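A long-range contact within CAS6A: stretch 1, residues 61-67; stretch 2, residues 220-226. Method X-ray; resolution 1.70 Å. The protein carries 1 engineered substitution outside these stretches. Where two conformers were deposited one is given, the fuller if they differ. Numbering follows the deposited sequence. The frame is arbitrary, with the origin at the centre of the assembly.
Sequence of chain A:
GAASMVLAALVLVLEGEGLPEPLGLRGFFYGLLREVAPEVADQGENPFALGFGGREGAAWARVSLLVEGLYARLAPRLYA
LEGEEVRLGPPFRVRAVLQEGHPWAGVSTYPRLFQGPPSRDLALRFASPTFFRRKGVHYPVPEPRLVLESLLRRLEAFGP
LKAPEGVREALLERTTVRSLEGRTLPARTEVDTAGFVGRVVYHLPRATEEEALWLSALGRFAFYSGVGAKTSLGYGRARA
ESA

Stretch 1, residues 61-67: ARVSLLV
Stretch 2 (220-226) RFAFYSG

A strand (61-65) lies against the last turns of a helix (220-225), 155 residues away at the nearest touching pair. The register is set by Ser64 and Tyr224, whose CA atoms are 5.7 Å apart. Extended phi/psi makes the side chains alternate: Arg62 and Ser64 send CA-to-CB toward the helix, Leu65 away.

Carbonyls of the helix's last turn, Phe223 O and Tyr224 O, accept side-chain donors from the strand. Ser64, chi1 m (-61°), gives its proton from OG to Tyr224 O at 2.8 Å; so short a side chain suits the close register point. Arg62 must reach farther: chi1 is off-well at 100°, then chi2 t, chi3 m and chi4 -110°. This brings the guanidinium edge to Phe223 O, with Arg62 NH1 at 2.9 Å and Arg62 NH2 at 2.8 Å from Phe223 O, a forked hydrogen bond. Phe223, chi1 t and chi2 81°, lays a ring face against the same group, Arg62 CZ standing 4.7 Å from the ring centroid and 9° off its normal: a cation-pi contact.

Beyond the strand, Leu66 (-103/-2) points CB sideways, but chi1 m, chi2 t carries its end inward. Leu66 CD2 lies 3.8 Å from Tyr224 CB (chi1 m) and 4.4 Å from Phe221 CE1 (chi1 t), an apolar patch. Gly226, just after the helix, leaves helical phi/psi with phi 74°, a positive value that favours glycine. Between the two stretches 277 Å² is buried, both sides summed.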

ATOM      1  N   ALA A  61      -5.161 -10.898   6.349  1.00 14.10           N
ATOM      2  CA  ALA A  61      -5.266 -10.246   5.057  1.00 13.28           C
ATOM      3  C   ALA A  61      -5.660  -8.814   5.287  1.00 11.65           C
ATOM      4  O   ALA A  61      -6.116  -8.471   6.374  1.00 13.03           O
ATOM      5  CB  ALA A  61      -6.269 -10.932   4.191  1.00 15.73           C
ATOM      6  N   ARG A  62      -5.486  -7.978   4.276  1.00 14.04           N
ATOM      7  CA  ARG A  62      -5.853  -6.578   4.415  1.00 16.62           C
ATOM      8  C   ARG A  62      -6.399  -5.995   3.124  1.00 12.20           C
ATOM      9  O   ARG A  62      -5.960  -6.333   2.013  1.00 14.26           O
ATOM     10  CB  ARG A  62      -4.693  -5.736   4.984  1.00 21.29           C
ATOM     11  CG  ARG A  62      -3.917  -4.958   3.989  1.00 25.87           C
ATOM     12  CD  ARG A  62      -2.626  -4.403   4.601  1.00 15.96           C
ATOM     13  NE  ARG A  62      -2.702  -3.095   5.248  1.00 15.29           N
ATOM     14  CZ  ARG A  62      -2.151  -1.972   4.774  1.00 13.95           C
ATOM     15  NH1 ARG A  62      -1.536  -1.957   3.590  1.00 14.46           N
ATOM     16  NH2 ARG A  62      -2.213  -0.852   5.480  1.00 15.52           N
ATOM     17  N   VAL A  63      -7.408  -5.141   3.302  1.00 12.57           N
ATOM     18  CA  VAL A  63      -8.083  -4.495   2.199  1.00 12.32           C
ATOM     19  C   VAL A  63      -7.973  -2.999   2.398  1.00 11.68           C
ATOM     20  O   VAL A  63      -8.465  -2.473   3.404  1.00 12.92           O
ATOM     21  CB  VAL A  63      -9.561  -4.900   2.157  1.00 11.30           C
ATOM     22  CG1 VAL A  63     -10.299  -4.185   1.026  1.00 11.87           C
ATOM     23  CG2 VAL A  63      -9.689  -6.392   2.012  1.00 17.84           C
ATOM     24  N   SER A  64      -7.311  -2.325   1.452  1.00 10.25           N
ATOM     25  CA  SER A  64      -7.216  -0.871   1.450  1.00 10.93           C
ATOM     26  C   SER A  64      -8.204  -0.302   0.495  1.00 13.17           C
ATOM     27  O   SER A  64      -8.275  -0.723  -0.657  1.00 17.08           O
ATOM     28  CB  SER A  64      -5.855  -0.353   0.967  1.00 14.01           C
ATOM     29  OG  SER A  64      -4.805  -0.787   1.777  1.00 16.14           O
ATOM     30  N   LEU A  65      -8.895   0.718   0.984  1.00 13.20           N
ATOM     31  CA  LEU A  65      -9.954   1.402   0.265  1.00 14.90           C
ATOM     32  C   LEU A  65      -9.592   2.868   0.224  1.00 16.69           C
ATOM     33  O   LEU A  65      -9.449   3.517   1.276  1.00 17.41           O
ATOM     34  CB  LEU A  65     -11.290   1.185   0.964  1.00 16.04           C
ATOM     35  CG  LEU A  65     -11.609  -0.292   1.229  1.00 17.61           C
ATOM     36  CD1 LEU A  65     -12.832  -0.456   2.122  1.00 25.93           C
ATOM     37  CD2 LEU A  65     -11.793  -1.031  -0.110  1.00 17.81           C
ATOM     38  N   LEU A  66      -9.413   3.375  -0.993  1.00 13.96           N
ATOM     39  CA  LEU A  66      -8.792   4.690  -1.204  1.00 14.73           C
ATOM     40  C   LEU A  66      -9.776   5.811  -1.529  1.00 17.12           C
ATOM     41  O   LEU A  66      -9.382   6.982  -1.657  1.00 15.87           O
ATOM     42  CB  LEU A  66      -7.722   4.596  -2.307  1.00 13.53           C
ATOM     43  CG  LEU A  66      -6.668   3.521  -2.071  1.00 13.26           C
ATOM     44  CD1 LEU A  66      -5.694   3.528  -3.227  1.00 13.95           C
ATOM     45  CD2 LEU A  66      -5.924   3.693  -0.744  1.00 14.49           C
ATOM     46  N   VAL A  67     -11.064   5.479  -1.632  1.00 16.04           N
ATOM     47  CA  VAL A  67     -12.085   6.485  -1.901  1.00 17.71           C
ATOM     48  C   VAL A  67     -13.289   6.180  -1.011  1.00 18.33           C
ATOM     49  O   VAL A  67     -13.547   5.019  -0.707  1.00 21.41           O
ATOM     50  CB  VAL A  67     -12.504   6.523  -3.390  1.00 31.92           C
ATOM     51  CG1 VAL A  67     -11.306   6.867  -4.274  1.00 29.79           C
ATOM     52  CG2 VAL A  67     -13.087   5.197  -3.818  1.00 30.33           C
ATOM     53  N   ARG A 220       2.992   8.906   4.207  1.00 10.68           N
ATOM     54  CA  ARG A 220       1.779   8.492   4.916  0.50  9.31           C
ATOM     55  C   ARG A 220       0.805   7.725   4.015  1.00  8.97           C
ATOM     56  O   ARG A 220       0.156   6.770   4.457  1.00 11.29           O
ATOM     57  CB  ARG A 220       1.078   9.687   5.564  0.50 11.12           C
ATOM     58  CG  ARG A 220       1.833  10.279   6.752  0.50 12.09           C
ATOM     59  CD  ARG A 220       1.029  11.308   7.539  0.50 17.26           C
ATOM     60  NE  ARG A 220       1.363  11.242   8.956  0.50 26.85           N
ATOM     61  CZ  ARG A 220       2.458  11.763   9.504  0.50 31.50           C
ATOM     62  NH1 ARG A 220       3.349  12.411   8.765  0.50 21.95           N
ATOM     63  NH2 ARG A 220       2.663  11.628  10.808  0.50 46.20           N
ATOM     64  N   PHE A 221       0.684   8.146   2.756  1.00  9.11           N
ATOM     65  CA  PHE A 221      -0.223   7.494   1.816  1.00  8.77           C
ATOM     66  C   PHE A 221       0.205   6.073   1.490  1.00  8.59           C
ATOM     67  O   PHE A 221      -0.645   5.183   1.273  1.00 10.04           O
ATOM     68  CB  PHE A 221      -0.282   8.341   0.556  1.00  8.95           C
ATOM     69  CG  PHE A 221      -1.246   7.873  -0.467  1.00  7.98           C
ATOM     70  CD1 PHE A 221      -2.603   7.795  -0.196  1.00  8.70           C
ATOM     71  CD2 PHE A 221      -0.811   7.542  -1.749  1.00 10.36           C
ATOM     72  CE1 PHE A 221      -3.498   7.399  -1.166  1.00 10.20           C
ATOM     73  CE2 PHE A 221      -1.713   7.135  -2.704  1.00 10.79           C
ATOM     74  CZ  PHE A 221      -3.057   7.078  -2.412  1.00  8.93           C
ATOM     75  N   ALA A 222       1.532   5.859   1.432  1.00  8.80           N
ATOM     76  CA  ALA A 222       2.053   4.516   1.148  1.00  9.83           C
ATOM     77  C   ALA A 222       1.422   3.367   1.974  1.00  7.12           C
ATOM     78  O   ALA A 222       1.166   2.268   1.448  1.00  8.37           O
ATOM     79  CB  ALA A 222       3.566   4.512   1.278  1.00 11.03           C
ATOM     80  N   PHE A 223       1.146   3.630   3.243  1.00  7.17           N
ATOM     81  CA  PHE A 223       0.522   2.663   4.139  1.00  9.20           C
ATOM     82  C   PHE A 223      -0.772   2.122   3.527  1.00  9.51           C
ATOM     83  O   PHE A 223      -1.112   0.947   3.683  1.00 10.64           O
ATOM     84  CB  PHE A 223       0.197   3.355   5.468  1.00  9.12           C
ATOM     85  CG  PHE A 223      -0.470   2.473   6.484  1.00 10.50           C
ATOM     86  CD1 PHE A 223       0.266   1.600   7.264  1.00 12.72           C
ATOM     87  CD2 PHE A 223      -1.843   2.543   6.694  1.00 11.45           C
ATOM     88  CE1 PHE A 223      -0.334   0.812   8.203  1.00 12.59           C
ATOM     89  CE2 PHE A 223      -2.447   1.754   7.634  1.00 11.31           C
ATOM     90  CZ  PHE A 223      -1.704   0.894   8.409  1.00 13.46           C
ATOM     91  N   TYR A 224      -1.515   3.012   2.878  1.00 10.17           N
ATOM     92  CA  TYR A 224      -2.809   2.672   2.284  1.00 10.89           C
ATOM     93  C   TYR A 224      -2.660   2.175   0.852  1.00 13.26           C
ATOM     94  O   TYR A 224      -3.274   1.171   0.481  1.00 14.26           O
ATOM     95  CB  TYR A 224      -3.755   3.877   2.336  1.00 10.00           C
ATOM     96  CG  TYR A 224      -4.026   4.293   3.755  1.00 11.18           C
ATOM     97  CD1 TYR A 224      -4.954   3.606   4.531  1.00 11.03           C
ATOM     98  CD2 TYR A 224      -3.341   5.345   4.336  1.00 12.67           C
ATOM     99  CE1 TYR A 224      -5.190   3.945   5.830  1.00 13.13           C
ATOM    100  CE2 TYR A 224      -3.584   5.708   5.651  1.00 11.70           C
ATOM    101  CZ  TYR A 224      -4.510   5.006   6.390  1.00 13.88           C
ATOM    102  OH  TYR A 224      -4.746   5.336   7.696  1.00 17.05           O
ATOM    103  N   SER A 225      -1.871   2.880   0.042  1.00 10.27           N
ATOM    104  CA  SER A 225      -1.833   2.572  -1.390  1.00  8.11           C
ATOM    105  C   SER A 225      -0.898   1.418  -1.756  1.00  9.03           C
ATOM    106  O   SER A 225      -1.126   0.677  -2.727  1.00 11.92           O
ATOM    107  CB  SER A 225      -1.397   3.796  -2.189  1.00 14.80           C
ATOM    108  OG  SER A 225      -0.102   4.182  -1.805  1.00 15.08           O
ATOM    109  N   GLY A 226       0.173   1.284  -0.995  1.00 10.41           N
ATOM    110  CA  GLY A 226       1.277   0.449  -1.415  1.00 11.95           C
ATOM    111  C   GLY A 226       2.048   1.132  -2.521  1.00 11.88           C
ATOM    112  O   GLY A 226       1.741   2.256  -2.939  1.00 11.33           O
TER
HETATM  113  O   HOH W   1       0.960  -0.681   1.819  1.00  8.60           O